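Local coordinates for protein 2-oxoadipate dioxygenase/decarboxylase (Pseudomonas putida, PDB 6W1G) that catalyses the iron(II)-dependent decarboxylation and hydroxylation of 2-oxoadipate to D-2-hydroxyglutarate in D-lysine catabolism, at residues S39-Q44 with P229-I234; D233-Q238 with L263-S268; L314-V319 with Q338-E343. All coordinates share one frame; numbering follows the deposited sequence.

Interaction 1. Residues S39-Q44 with P229-I234; sequences SEINQQ and PRTLDI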
ATOM      1  N   SER A  39       1.040 -18.075   0.424  1.00 13.52           N
ATOM      2  CA  SER A  39       0.967 -18.858  -0.800  1.00 15.35           C
ATOM      3  C   SER A  39      -0.050 -19.987  -0.661  1.00 15.52           C
ATOM      4  O   SER A  39      -0.828 -20.256  -1.579  1.00 16.30           O
ATOM      5  CB  SER A  39       2.342 -19.420  -1.130  1.00 19.49           C
ATOM      6  OG  SER A  39       2.287 -20.215  -2.293  1.00 26.64           O
ATOM      7  N   GLU A  40      -0.050 -20.664   0.487  1.00 17.34           N
ATOM      8  CA  GLU A  40      -0.993 -21.760   0.699  1.00 19.60           C
ATOM      9  C   GLU A  40      -2.429 -21.262   0.729  1.00 17.84           C
ATOM     10  O   GLU A  40      -3.318 -21.858   0.099  1.00 18.06           O
ATOM     11  CB  GLU A  40      -0.656 -22.423   2.032  1.00 24.50           C
ATOM     12  CG  GLU A  40      -1.476 -23.633   2.389  1.00 33.56           C
ATOM     13  CD  GLU A  40      -0.952 -24.353   3.632  1.00 41.79           C
ATOM     14  OE1 GLU A  40      -0.922 -23.737   4.717  1.00 43.50           O
ATOM     15  OE2 GLU A  40      -0.561 -25.531   3.517  1.00 47.93           O
ATOM     16  N   ILE A  41      -2.692 -20.201   1.481  1.00 15.67           N
ATOM     17  CA  ILE A  41      -4.044 -19.641   1.538  1.00 16.00           C
ATOM     18  C   ILE A  41      -4.538 -19.211   0.160  1.00 13.61           C
ATOM     19  O   ILE A  41      -5.700 -19.465  -0.214  1.00 15.06           O
ATOM     20  CB  ILE A  41      -4.137 -18.491   2.546  1.00 16.89           C
ATOM     21  CG1 ILE A  41      -4.022 -19.012   3.976  1.00 26.07           C
ATOM     22  CG2 ILE A  41      -5.389 -17.634   2.372  1.00 17.77           C
ATOM     23  CD1 ILE A  41      -5.152 -19.877   4.424  1.00 32.05           C
ATOM     24  N   ASN A  42      -3.679 -18.529  -0.615  1.00 14.03           N
ATOM     25  CA  ASN A  42      -4.102 -18.006  -1.908  1.00 13.52           C
ATOM     26  C   ASN A  42      -4.417 -19.144  -2.861  1.00 14.23           C
ATOM     27  O   ASN A  42      -5.401 -19.090  -3.592  1.00 15.06           O
ATOM     28  CB  ASN A  42      -2.996 -17.144  -2.477  1.00 13.23           C
ATOM     29  CG  ASN A  42      -2.871 -15.801  -1.756  1.00 12.79           C
ATOM     30  OD1 ASN A  42      -3.622 -15.509  -0.820  1.00 14.22           O
ATOM     31  ND2 ASN A  42      -1.948 -14.979  -2.205  1.00 13.71           N
ATOM     32  N   GLN A  43      -3.624 -20.208  -2.807  1.00 16.23           N
ATOM     33  CA  GLN A  43      -3.896 -21.357  -3.651  1.00 17.66           C
ATOM     34  C   GLN A  43      -5.217 -22.008  -3.286  1.00 17.51           C
ATOM     35  O   GLN A  43      -5.974 -22.429  -4.167  1.00 17.77           O
ATOM     36  CB  GLN A  43      -2.763 -22.358  -3.478  1.00 21.54           C
ATOM     37  CG  GLN A  43      -1.527 -22.073  -4.313  1.00 31.48           C
ATOM     38  CD  GLN A  43      -0.727 -23.318  -4.702  1.00 40.78           C
ATOM     39  OE1 GLN A  43      -0.995 -24.437  -4.251  1.00 42.84           O
ATOM     40  NE2 GLN A  43       0.274 -23.115  -5.556  1.00 43.67           N
ATOM     41  N   GLN A  44      -5.504 -22.128  -1.989  1.00 17.15           N
ATOM     42  CA  GLN A  44      -6.775 -22.689  -1.547  1.00 17.80           C
ATOM     43  C   GLN A  44      -7.945 -21.850  -2.038  1.00 16.32           C
ATOM     44  O   GLN A  44      -8.943 -22.392  -2.506  1.00 17.13           O
ATOM     45  CB  GLN A  44      -6.776 -22.766  -0.029  1.00 20.45           C
ATOM     46  CG  GLN A  44      -8.064 -23.306   0.620  1.00 25.78           C
ATOM     47  CD  GLN A  44      -7.896 -23.580   2.106  1.00 29.53           C
ATOM     48  OE1 GLN A  44      -8.255 -24.657   2.599  1.00 33.91           O
ATOM     49  NE2 GLN A  44      -7.363 -22.603   2.833  1.00 32.60           N
ATOM     50  N   PRO A 229       2.732  -8.693   2.411  1.00 10.24           N
ATOM     51  CA  PRO A 229       2.241  -9.440   1.252  1.00 10.69           C
ATOM     52  C   PRO A 229       0.731  -9.361   1.175  1.00 10.57           C
ATOM     53  O   PRO A 229       0.046  -9.021   2.139  1.00 11.75           O
ATOM     54  CB  PRO A 229       2.697 -10.874   1.529  1.00 12.13           C
ATOM     55  CG  PRO A 229       2.691 -10.977   2.992  1.00 13.64           C
ATOM     56  CD  PRO A 229       3.005  -9.600   3.556  1.00 11.66           C
ATOM     57  N   ARG A 230       0.215  -9.712   0.002  1.00 11.02           N
ATOM     58  CA  ARG A 230      -1.206  -9.697  -0.286  1.00 10.16           C
ATOM     59  C   ARG A 230      -1.786 -11.109  -0.240  1.00 10.55           C
ATOM     60  O   ARG A 230      -1.332 -12.007  -0.953  1.00 11.80           O
ATOM     61  CB  ARG A 230      -1.477  -9.098  -1.673  1.00 11.08           C
ATOM     62  CG  ARG A 230      -2.939  -9.115  -2.045  1.00 11.33           C
ATOM     63  CD  ARG A 230      -3.172  -8.529  -3.430  1.00 10.72           C
ATOM     64  NE  ARG A 230      -4.553  -8.666  -3.809  1.00 11.37           N
ATOM     65  CZ  ARG A 230      -5.064  -8.381  -5.009  1.00 11.51           C
ATOM     66  NH1 ARG A 230      -4.282  -7.936  -5.993  1.00 11.15           N
ATOM     67  NH2 ARG A 230      -6.351  -8.542  -5.234  1.00 15.21           N
ATOM     68  N   THR A 231      -2.779 -11.298   0.628  1.00 10.12           N
ATOM     69  CA  THR A 231      -3.541 -12.530   0.641  1.00 10.82           C
ATOM     70  C   THR A 231      -4.919 -12.313   0.047  1.00 10.67           C
ATOM     71  O   THR A 231      -5.494 -11.239   0.138  1.00 11.18           O
ATOM     72  CB  THR A 231      -3.660 -13.109   2.064  1.00 12.82           C
ATOM     73  OG1 THR A 231      -4.325 -14.375   2.041  1.00 14.85           O
ATOM     74  CG2 THR A 231      -4.409 -12.226   3.019  1.00 14.58           C
ATOM     75  N   LEU A 232      -5.466 -13.404  -0.500  1.00 11.23           N
ATOM     76  CA  LEU A 232      -6.849 -13.405  -0.970  1.00 11.75           C
ATOM     77  C   LEU A 232      -7.865 -13.626   0.155  1.00 12.13           C
ATOM     78  O   LEU A 232      -9.049 -13.490  -0.071  1.00 13.11           O
ATOM     79  CB  LEU A 232      -7.038 -14.492  -2.032  1.00 11.76           C
ATOM     80  CG  LEU A 232      -6.204 -14.292  -3.289  1.00 10.80           C
ATOM     81  CD1 LEU A 232      -6.438 -15.448  -4.267  1.00 12.04           C
ATOM     82  CD2 LEU A 232      -6.472 -12.954  -3.957  1.00 12.06           C
ATOM     83  N   ASP A 233      -7.447 -13.983   1.374  1.00 12.90           N
ATOM     84  CA  ASP A 233      -8.428 -14.250   2.443  1.00 12.80           C
ATOM     85  C   ASP A 233      -7.783 -14.010   3.804  1.00 13.62           C
ATOM     86  O   ASP A 233      -7.124 -14.889   4.352  1.00 13.51           O
ATOM     87  CB  ASP A 233      -8.984 -15.672   2.331  1.00 14.52           C
ATOM     88  CG  ASP A 233     -10.114 -15.914   3.303  1.00 15.69           C
ATOM     89  OD1 ASP A 233     -10.293 -15.143   4.272  1.00 14.91           O
ATOM     90  OD2 ASP A 233     -10.856 -16.922   3.130  1.00 17.44           O
ATOM     91  N   ILE A 234      -7.971 -12.804   4.343  1.00 12.80           N
ATOM     92  CA  ILE A 234      -7.336 -12.469   5.609  1.00 13.31           C
ATOM     93  C   ILE A 234      -7.961 -13.240   6.760  1.00 13.79           C
ATOM     94  O   ILE A 234      -7.302 -13.482   7.769  1.00 15.07           O
ATOM     95  CB  ILE A 234      -7.355 -10.945   5.831  1.00 13.54           C
ATOM     96  CG1 ILE A 234      -6.312 -10.547   6.880  1.00 13.74           C
ATOM     97  CG2 ILE A 234      -8.713 -10.475   6.268  1.00 15.37           C
ATOM     98  CD1 ILE A 234      -6.116  -9.089   6.968  1.00 15.69           C
TER
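Asn42 OD1, on the helix 29-48, is gripped by two donors from the chain that passes opposite it. Leu232 N donates at 2.8 Å to this oxygen along an almost straight N-H...O line (168°), reaching it from above the carbonyl plane, 41° out of it. The hydroxyl of Thr231 adds a longer bond, OG1 to the same Asn42 OD1 at 3.2 Å. The other half of the amide works in the opposite sense: Asn42 ND2 gives a hydrogen to Arg230 O at 3.3 Å; the donor lies in the plane of the Arg230 carbonyl, on a lone pair, and the acceptor in the plane of the amide. Chi1 (-73°) sets CG anti to the carbonyl carbon of Asn42, from where the amide reaches the loop, and the three bonds together fix its rotation. An alanine here would probably leave Leu232 N and Arg230 O without these mates and the Thr231 hydroxyl without this acceptor, though Asp233 N would still hold its oxygen.

This is a helix side chain reading the backbone of a loop, which leaves the sheet strand 226-229, whose His226 binds the metal, and enters helix 234-240. Thr231 OG1 also accepts from Asp233 N at 3.2 Å, closing an ST turn. Carbon atoms pack round the polar grip. Ile41 CG2, anti to its backbone N, lies 3.4 Å from Thr231 OG1 and 4.1 Å from Asp233 CB, and Leu232 CD1 rests 3.8 Å from Asn42 O. The Arg230 guanidinium is engaged by Glu68 and Glu61.

Interaction 2. Residues D233-Q238 with L263-S268; sequences DIDAIQ and LLRQTS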
ATOM      1  N   ASP A 233      -7.447 -13.983   1.374  1.00 12.90           N
ATOM      2  CA  ASP A 233      -8.428 -14.250   2.443  1.00 12.80           C
ATOM      3  C   ASP A 233      -7.783 -14.010   3.804  1.00 13.62           C
ATOM      4  O   ASP A 233      -7.124 -14.889   4.352  1.00 13.51           O
ATOM      5  CB  ASP A 233      -8.984 -15.672   2.331  1.00 14.52           C
ATOM      6  CG  ASP A 233     -10.114 -15.914   3.303  1.00 15.69           C
ATOM      7  OD1 ASP A 233     -10.293 -15.143   4.272  1.00 14.91           O
ATOM      8  OD2 ASP A 233     -10.856 -16.922   3.130  1.00 17.44           O
ATOM      9  N   ILE A 234      -7.971 -12.804   4.343  1.00 12.80           N
ATOM     10  CA  ILE A 234      -7.336 -12.469   5.609  1.00 13.31           C
ATOM     11  C   ILE A 234      -7.961 -13.240   6.760  1.00 13.79           C
ATOM     12  O   ILE A 234      -7.302 -13.482   7.769  1.00 15.07           O
ATOM     13  CB  ILE A 234      -7.355 -10.945   5.831  1.00 13.54           C
ATOM     14  CG1 ILE A 234      -6.312 -10.547   6.880  1.00 13.74           C
ATOM     15  CG2 ILE A 234      -8.713 -10.475   6.268  1.00 15.37           C
ATOM     16  CD1 ILE A 234      -6.116  -9.089   6.968  1.00 15.69           C
ATOM     17  N   ASP A 235      -9.236 -13.628   6.650  1.00 14.20           N
ATOM     18  CA  ASP A 235      -9.800 -14.422   7.735  1.00 14.26           C
ATOM     19  C   ASP A 235      -9.112 -15.773   7.814  1.00 14.45           C
ATOM     20  O   ASP A 235      -8.802 -16.276   8.897  1.00 14.49           O
ATOM     21  CB  ASP A 235     -11.289 -14.651   7.509  1.00 15.77           C
ATOM     22  CG  ASP A 235     -12.123 -13.375   7.578  1.00 17.82           C
ATOM     23  OD1 ASP A 235     -11.826 -12.516   8.398  1.00 19.64           O
ATOM     24  OD2 ASP A 235     -13.093 -13.243   6.812  1.00 22.38           O
ATOM     25  N   ALA A 236      -8.879 -16.383   6.664  1.00 14.53           N
ATOM     26  CA  ALA A 236      -8.201 -17.660   6.602  1.00 15.39           C
ATOM     27  C   ALA A 236      -6.776 -17.543   7.100  1.00 15.02           C
ATOM     28  O   ALA A 236      -6.285 -18.432   7.808  1.00 16.67           O
ATOM     29  CB  ALA A 236      -8.254 -18.226   5.191  1.00 15.47           C
ATOM     30  N   ILE A 237      -6.074 -16.475   6.737  1.00 15.15           N
ATOM     31  CA  ILE A 237      -4.702 -16.411   7.204  0.55 15.24           C
ATOM     32  C   ILE A 237      -4.678 -16.244   8.726  1.00 14.75           C
ATOM     33  O   ILE A 237      -3.807 -16.792   9.387  1.00 14.56           O
ATOM     34  CB  ILE A 237      -3.891 -15.356   6.431  0.55 15.45           C
ATOM     35  CG1 ILE A 237      -2.445 -15.801   6.453  0.55 17.11           C
ATOM     36  CG2 ILE A 237      -4.188 -14.011   6.969  0.55 14.41           C
ATOM     37  CD1 ILE A 237      -1.666 -15.196   5.380  0.55 15.70           C
ATOM     38  N   GLN A 238      -5.607 -15.464   9.294  1.00 14.22           N
ATOM     39  CA  GLN A 238      -5.645 -15.286  10.749  0.60 15.83           C
ATOM     40  C   GLN A 238      -5.831 -16.617  11.461  1.00 15.12           C
ATOM     41  O   GLN A 238      -5.268 -16.810  12.538  1.00 17.12           O
ATOM     42  CB  GLN A 238      -6.752 -14.324  11.164  0.60 19.45           C
ATOM     43  CG  GLN A 238      -6.399 -12.878  11.009  0.60 19.80           C
ATOM     44  CD  GLN A 238      -7.404 -11.982  11.685  0.60 23.70           C
ATOM     45  OE1 GLN A 238      -8.559 -11.906  11.275  0.60 28.84           O
ATOM     46  NE2 GLN A 238      -6.981 -11.318  12.743  0.60 23.34           N
ATOM     47  N   LEU A 263     -11.942  -1.499  -0.429  1.00  9.88           N
ATOM     48  CA  LEU A 263     -10.713  -0.945   0.146  1.00 10.11           C
ATOM     49  C   LEU A 263      -9.748  -2.070   0.466  1.00 10.35           C
ATOM     50  O   LEU A 263      -9.366  -2.828  -0.433  1.00 11.29           O
ATOM     51  CB  LEU A 263     -10.989  -0.001   1.311  1.00 11.34           C
ATOM     52  CG  LEU A 263     -11.855   1.204   0.935  1.00 10.87           C
ATOM     53  CD1 LEU A 263     -12.000   2.146   2.135  1.00 13.86           C
ATOM     54  CD2 LEU A 263     -11.320   1.969  -0.239  1.00 13.50           C
ATOM     55  N   LEU A 264      -9.284  -2.202   1.722  1.00  9.90           N
ATOM     56  CA  LEU A 264      -8.436  -3.312   2.104  1.00 10.04           C
ATOM     57  C   LEU A 264      -8.778  -3.680   3.544  1.00  9.67           C
ATOM     58  O   LEU A 264      -9.394  -2.899   4.266  1.00 11.41           O
ATOM     59  CB  LEU A 264      -6.961  -3.018   1.903  1.00 11.32           C
ATOM     60  CG  LEU A 264      -6.335  -1.943   2.770  1.00 11.43           C
ATOM     61  CD1 LEU A 264      -5.985  -2.428   4.167  1.00 12.53           C
ATOM     62  CD2 LEU A 264      -5.069  -1.428   2.108  1.00 14.20           C
ATOM     63  N   ARG A 265      -8.321  -4.860   3.954  1.00 10.79           N
ATOM     64  CA  ARG A 265      -8.348  -5.300   5.333  1.00 10.61           C
ATOM     65  C   ARG A 265      -6.926  -5.623   5.741  1.00 11.17           C
ATOM     66  O   ARG A 265      -6.130  -6.087   4.916  1.00 11.38           O
ATOM     67  CB  ARG A 265      -9.188  -6.538   5.493  1.00 12.64           C
ATOM     68  CG  ARG A 265     -10.622  -6.368   5.023  1.00 13.40           C
ATOM     69  CD  ARG A 265     -11.486  -7.605   5.285  1.00 13.74           C
ATOM     70  NE  ARG A 265     -11.858  -7.645   6.694  1.00 15.36           N
ATOM     71  CZ  ARG A 265     -12.156  -8.737   7.388  1.00 14.28           C
ATOM     72  NH1 ARG A 265     -12.120  -9.923   6.818  1.00 16.31           N
ATOM     73  NH2 ARG A 265     -12.503  -8.620   8.673  1.00 16.62           N
ATOM     74  N   GLN A 266      -6.568  -5.327   6.997  1.00 11.47           N
ATOM     75  CA  GLN A 266      -5.198  -5.549   7.441  1.00 11.80           C
ATOM     76  C   GLN A 266      -5.139  -5.875   8.935  1.00 12.72           C
ATOM     77  O   GLN A 266      -6.007  -5.460   9.720  1.00 14.02           O
ATOM     78  CB  GLN A 266      -4.306  -4.337   7.194  1.00 15.26           C
ATOM     79  CG  GLN A 266      -4.739  -3.106   7.949  1.00 19.22           C
ATOM     80  CD  GLN A 266      -3.995  -1.802   7.600  1.00 23.23           C
ATOM     81  OE1 GLN A 266      -3.621  -1.526   6.437  1.00 24.24           O
ATOM     82  NE2 GLN A 266      -3.809  -0.980   8.621  1.00 27.98           N
ATOM     83  N   THR A 267      -4.113  -6.629   9.316  1.00 12.84           N
ATOM     84  CA  THR A 267      -3.825  -6.810  10.741  1.00 13.96           C
ATOM     85  C   THR A 267      -2.315  -6.976  10.876  1.00 13.42           C
ATOM     86  O   THR A 267      -1.580  -7.050   9.886  1.00 14.25           O
ATOM     87  CB  THR A 267      -4.650  -7.930  11.414  1.00 16.72           C
ATOM     88  OG1 THR A 267      -4.455  -7.852  12.824  1.00 18.55           O
ATOM     89  CG2 THR A 267      -4.289  -9.273  10.909  1.00 17.70           C
ATOM     90  N   SER A 268      -1.856  -6.994  12.113  1.00 14.64           N
ATOM     91  CA  SER A 268      -0.442  -6.908  12.445  1.00 14.86           C
ATOM     92  C   SER A 268      -0.065  -7.981  13.457  1.00 14.17           C
ATOM     93  O   SER A 268      -0.922  -8.614  14.095  1.00 14.71           O
ATOM     94  CB  SER A 268      -0.080  -5.503  13.008  1.00 18.07           C
ATOM     95  OG  SER A 268      -0.783  -5.309  14.229  1.00 23.15           O
TER
HETATM   96  O   HOH W   1     -13.463 -10.977  10.090  1.00 22.36           O
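Packing of a helix's first turn on a strand brings Ile234 and Asp235 against Arg265: helix 234-240 lies beside strand 264-275, their local axes 9.8 Å apart and nearly parallel (17°). The helix starts with Asp233 as its N-cap, whose OD1 accepts from Ala236 N at 3.0 Å.

Two kinds of contact join the elements. In the apolar one, Ile234 forks over the strand. Its CD1 comes to 3.7 Å from Gln266 CA and also touches the carbonyl of Arg265, while its CG2 approaches Arg265 NH1 at 3.5 Å, set obliquely to the guanidinium. Ile234 CD1 also faces the methyl of Thr267, whose hydroxyl turns to Lys249 O.

In the polar one, Arg265 NH1 forms a salt bridge with Asp235 OD1 at 3.1 Å. The carboxylate is met from above its plane, and the two flat groups are turned 69° against each other, a geometry unlike the flat, two-pronged carboxylate-guanidinium pair. The arginine chain bends at chi3 (77°), and NE, so turned, has a weak bond to Pro255 O. A water bridges the two groups, giving a hydrogen to Asp235 OD1 at 2.8 Å and accepting from Arg265 NH2 at 2.9 Å. Asp235 OD2 is bonded to Thr257 OG1. Asp235 stands in the first turn of the helix, where its negative charge is probably favourable.

The strand pairs antiparallel with 288-298, which carries the metal ligand Glu294. Gln266 points away from helix 234-240, its side chain about 5 Å from the nickel ion that in this crystal occupies the enzyme's iron(II) site, and helix 29-48 packs on Ala236 and Ile237.

Interaction 3. Residues L314-V319 with Q338-E343; sequences LDATRV and QANFAE
Thr317 and Asn340 meet through polar side chains that make no hydrogen bond to each other. Thr317 OG1 lies 3.3 Å from Asn340 CB, and the two side chains run obliquely past one another. Thr317 OG1 bonds to Leu313 O and Asn340 ND2 to Leu336 O, each within its own helix. The threonine torsion suits this, OG1 standing beside its backbone N (chi1 -59°). Nearby, the methyl of Ala316 comes to 3.5 Å from Asn340 OD1.

The pair belongs to two successive helices of the chain, 304-321 and 330-341, joined by a short connection and packed at Thr317 and Asn340, whose CA atoms are 6.1 Å apart.

Aromatic contact makes up the rest. Phe341 reaches back to the first helix, its CE1 4.2 Å from Leu314 CB and 3.6 Å from Leu314 N, the latter approaching the ring obliquely. Thr317 OG1 lies near the ring's plane, at its edge, 4.5 Å from Phe341 CD1. The same ring meets Tyr310, their planes about 60° apart, and touches Leu313 and Pro256, while Leu314 also packs on Tyr333 and Leu337 of helix 330-341.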
ATOM      1  N   LEU A 314     -18.252   3.074   9.221  1.00 19.72           N
ATOM      2  CA  LEU A 314     -17.156   2.858  10.158  1.00 20.56           C
ATOM      3  C   LEU A 314     -17.310   3.758  11.376  1.00 20.58           C
ATOM      4  O   LEU A 314     -17.150   3.304  12.515  1.00 21.78           O
ATOM      5  CB  LEU A 314     -15.829   3.054   9.424  1.00 19.75           C
ATOM      6  CG  LEU A 314     -14.664   2.756  10.366  1.00 20.40           C
ATOM      7  CD1 LEU A 314     -14.570   1.329  10.850  1.00 24.22           C
ATOM      8  CD2 LEU A 314     -13.373   3.156   9.644  1.00 22.55           C
ATOM      9  N   ASP A 315     -17.634   5.034  11.161  1.00 21.30           N
ATOM     10  CA  ASP A 315     -17.900   5.937  12.283  1.00 25.25           C
ATOM     11  C   ASP A 315     -19.026   5.420  13.180  1.00 25.44           C
ATOM     12  O   ASP A 315     -18.916   5.477  14.408  1.00 26.65           O
ATOM     13  CB  ASP A 315     -18.216   7.336  11.753  1.00 30.32           C
ATOM     14  CG  ASP A 315     -17.001   8.037  11.155  1.00 40.65           C
ATOM     15  OD1 ASP A 315     -17.202   9.079  10.500  1.00 45.38           O
ATOM     16  OD2 ASP A 315     -15.864   7.554  11.333  1.00 43.71           O
ATOM     17  N   ALA A 316     -20.102   4.901  12.591  1.00 25.96           N
ATOM     18  CA  ALA A 316     -21.214   4.407  13.393  1.00 26.23           C
ATOM     19  C   ALA A 316     -20.810   3.203  14.226  1.00 23.77           C
ATOM     20  O   ALA A 316     -21.258   3.067  15.370  1.00 24.18           O
ATOM     21  CB  ALA A 316     -22.405   4.077  12.497  1.00 28.34           C
ATOM     22  N   THR A 317     -19.936   2.359  13.691  1.00 22.01           N
ATOM     23  CA  THR A 317     -19.437   1.223  14.442  1.00 22.40           C
ATOM     24  C   THR A 317     -18.670   1.707  15.650  1.00 22.54           C
ATOM     25  O   THR A 317     -18.836   1.199  16.767  1.00 24.62           O
ATOM     26  CB  THR A 317     -18.522   0.375  13.574  1.00 20.08           C
ATOM     27  OG1 THR A 317     -19.237  -0.093  12.419  1.00 21.18           O
ATOM     28  CG2 THR A 317     -17.983  -0.793  14.350  1.00 21.87           C
ATOM     29  N   ARG A 318     -17.795   2.689  15.443  1.00 21.31           N
ATOM     30  CA  ARG A 318     -17.008   3.209  16.557  1.00 24.36           C
ATOM     31  C   ARG A 318     -17.884   3.848  17.628  1.00 26.45           C
ATOM     32  O   ARG A 318     -17.640   3.664  18.826  1.00 28.24           O
ATOM     33  CB  ARG A 318     -15.945   4.166  16.033  1.00 24.80           C
ATOM     34  CG  ARG A 318     -14.829   3.400  15.331  1.00 27.05           C
ATOM     35  CD  ARG A 318     -13.992   4.295  14.464  1.00 32.10           C
ATOM     36  NE  ARG A 318     -12.876   3.576  13.854  1.00 36.05           N
ATOM     37  CZ  ARG A 318     -12.029   4.106  12.984  1.00 35.74           C
ATOM     38  NH1 ARG A 318     -12.170   5.365  12.611  1.00 36.97           N
ATOM     39  NH2 ARG A 318     -11.045   3.370  12.492  1.00 37.53           N
ATOM     40  N   VAL A 319     -18.908   4.597  17.226  1.00 27.35           N
ATOM     41  CA  VAL A 319     -19.821   5.167  18.212  1.00 26.88           C
ATOM     42  C   VAL A 319     -20.489   4.067  19.035  1.00 26.68           C
ATOM     43  O   VAL A 319     -20.600   4.169  20.261  1.00 28.28           O
ATOM     44  CB  VAL A 319     -20.861   6.073  17.538  1.00 30.45           C
ATOM     45  CG1 VAL A 319     -21.924   6.465  18.536  1.00 30.66           C
ATOM     46  CG2 VAL A 319     -20.187   7.308  16.965  1.00 30.05           C
ATOM     47  N   GLN A 338     -19.731  -5.762  11.504  1.00 20.86           N
ATOM     48  CA  GLN A 338     -20.549  -6.492  10.550  1.00 23.91           C
ATOM     49  C   GLN A 338     -21.967  -5.940  10.518  1.00 23.22           C
ATOM     50  O   GLN A 338     -22.534  -5.717   9.437  1.00 23.81           O
ATOM     51  CB  GLN A 338     -20.502  -7.991  10.843  1.00 28.08           C
ATOM     52  CG  GLN A 338     -21.098  -8.911   9.694  1.00 35.83           C
ATOM     53  CD  GLN A 338     -20.797  -8.530   8.200  1.00 39.95           C
ATOM     54  OE1 GLN A 338     -19.749  -8.896   7.640  1.00 35.23           O
ATOM     55  NE2 GLN A 338     -21.746  -7.820   7.542  1.00 42.19           N
ATOM     56  N   ALA A 339     -22.550  -5.684  11.685  1.00 23.00           N
ATOM     57  CA  ALA A 339     -23.919  -5.193  11.719  1.00 24.22           C
ATOM     58  C   ALA A 339     -24.050  -3.864  10.991  1.00 23.71           C
ATOM     59  O   ALA A 339     -24.972  -3.678  10.194  1.00 26.33           O
ATOM     60  CB  ALA A 339     -24.378  -5.098  13.170  1.00 25.35           C
ATOM     61  N   ASN A 340     -23.135  -2.932  11.240  1.00 24.47           N
ATOM     62  CA  ASN A 340     -23.253  -1.610  10.643  1.00 23.05           C
ATOM     63  C   ASN A 340     -22.943  -1.629   9.146  1.00 25.81           C
ATOM     64  O   ASN A 340     -23.516  -0.836   8.397  1.00 26.46           O
ATOM     65  CB  ASN A 340     -22.329  -0.641  11.380  1.00 25.47           C
ATOM     66  CG  ASN A 340     -22.929  -0.131  12.685  1.00 26.55           C
ATOM     67  OD1 ASN A 340     -23.671   0.845  12.687  1.00 29.69           O
ATOM     68  ND2 ASN A 340     -22.596  -0.779  13.799  1.00 28.15           N
ATOM     69  N   PHE A 341     -22.081  -2.530   8.687  1.00 21.12           N
ATOM     70  CA  PHE A 341     -21.701  -2.530   7.272  1.00 20.33           C
ATOM     71  C   PHE A 341     -22.674  -3.324   6.421  1.00 20.95           C
ATOM     72  O   PHE A 341     -22.500  -3.393   5.204  1.00 21.54           O
ATOM     73  CB  PHE A 341     -20.265  -3.030   7.073  1.00 18.55           C
ATOM     74  CG  PHE A 341     -19.267  -1.916   6.989  1.00 17.88           C
ATOM     75  CD1 PHE A 341     -18.739  -1.365   8.138  1.00 20.11           C
ATOM     76  CD2 PHE A 341     -18.877  -1.408   5.774  1.00 18.28           C
ATOM     77  CE1 PHE A 341     -17.853  -0.328   8.074  1.00 20.67           C
ATOM     78  CE2 PHE A 341     -17.983  -0.379   5.692  1.00 18.30           C
ATOM     79  CZ  PHE A 341     -17.439   0.155   6.835  1.00 21.26           C
ATOM     80  N   ALA A 342     -23.703  -3.924   7.042  1.00 23.22           N
ATOM     81  CA  ALA A 342     -24.786  -4.506   6.249  1.00 26.51           C
ATOM     82  C   ALA A 342     -25.387  -3.509   5.262  1.00 26.58           C
ATOM     83  O   ALA A 342     -25.938  -3.930   4.238  1.00 27.16           O
ATOM     84  CB  ALA A 342     -25.887  -5.044   7.177  1.00 29.50           C
ATOM     85  N   GLU A 343     -25.308  -2.212   5.548  1.00 25.38           N
ATOM     86  CA  GLU A 343     -25.840  -1.164   4.683  1.00 26.41           C
ATOM     87  C   GLU A 343     -24.986  -0.883   3.451  1.00 24.41           C
ATOM     88  O   GLU A 343     -25.442  -0.155   2.559  1.00 27.59           O
ATOM     89  CB  GLU A 343     -25.934   0.114   5.513  1.00 27.97           C
ATOM     90  CG  GLU A 343     -26.442   1.341   4.792  1.00 36.43           C
ATOM     91  CD  GLU A 343     -26.665   2.523   5.716  1.00 41.54           C
ATOM     92  OE1 GLU A 343     -26.990   2.311   6.907  1.00 40.79           O
ATOM     93  OE2 GLU A 343     -26.509   3.662   5.229  1.00 44.01           O
TER

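Overall arrangement
Interactions 1 and 2 are neighbours in the fold, their centres 9 Å apart: they share Asp233 and Ile234, and Ile41 CD1 of the first touches Ala236 CB of the second at 3.6 Å. Helix 234-240 is thus held between helix 29-48 and strand 264-275, close to the metal ligated by His70, His226 and Glu294. Interaction 3 follows later in the chain and lies apart, centres 18 Å from interaction 2 and 26 Å from interaction 1, with no touch. It joins helices 304-321 and 330-341, the helices that follow strand 288-298. The first two thus lie in the region of the metal site; the third is helix packing, its Leu314 side chain about 10 Å from that of substrate-binding Val402.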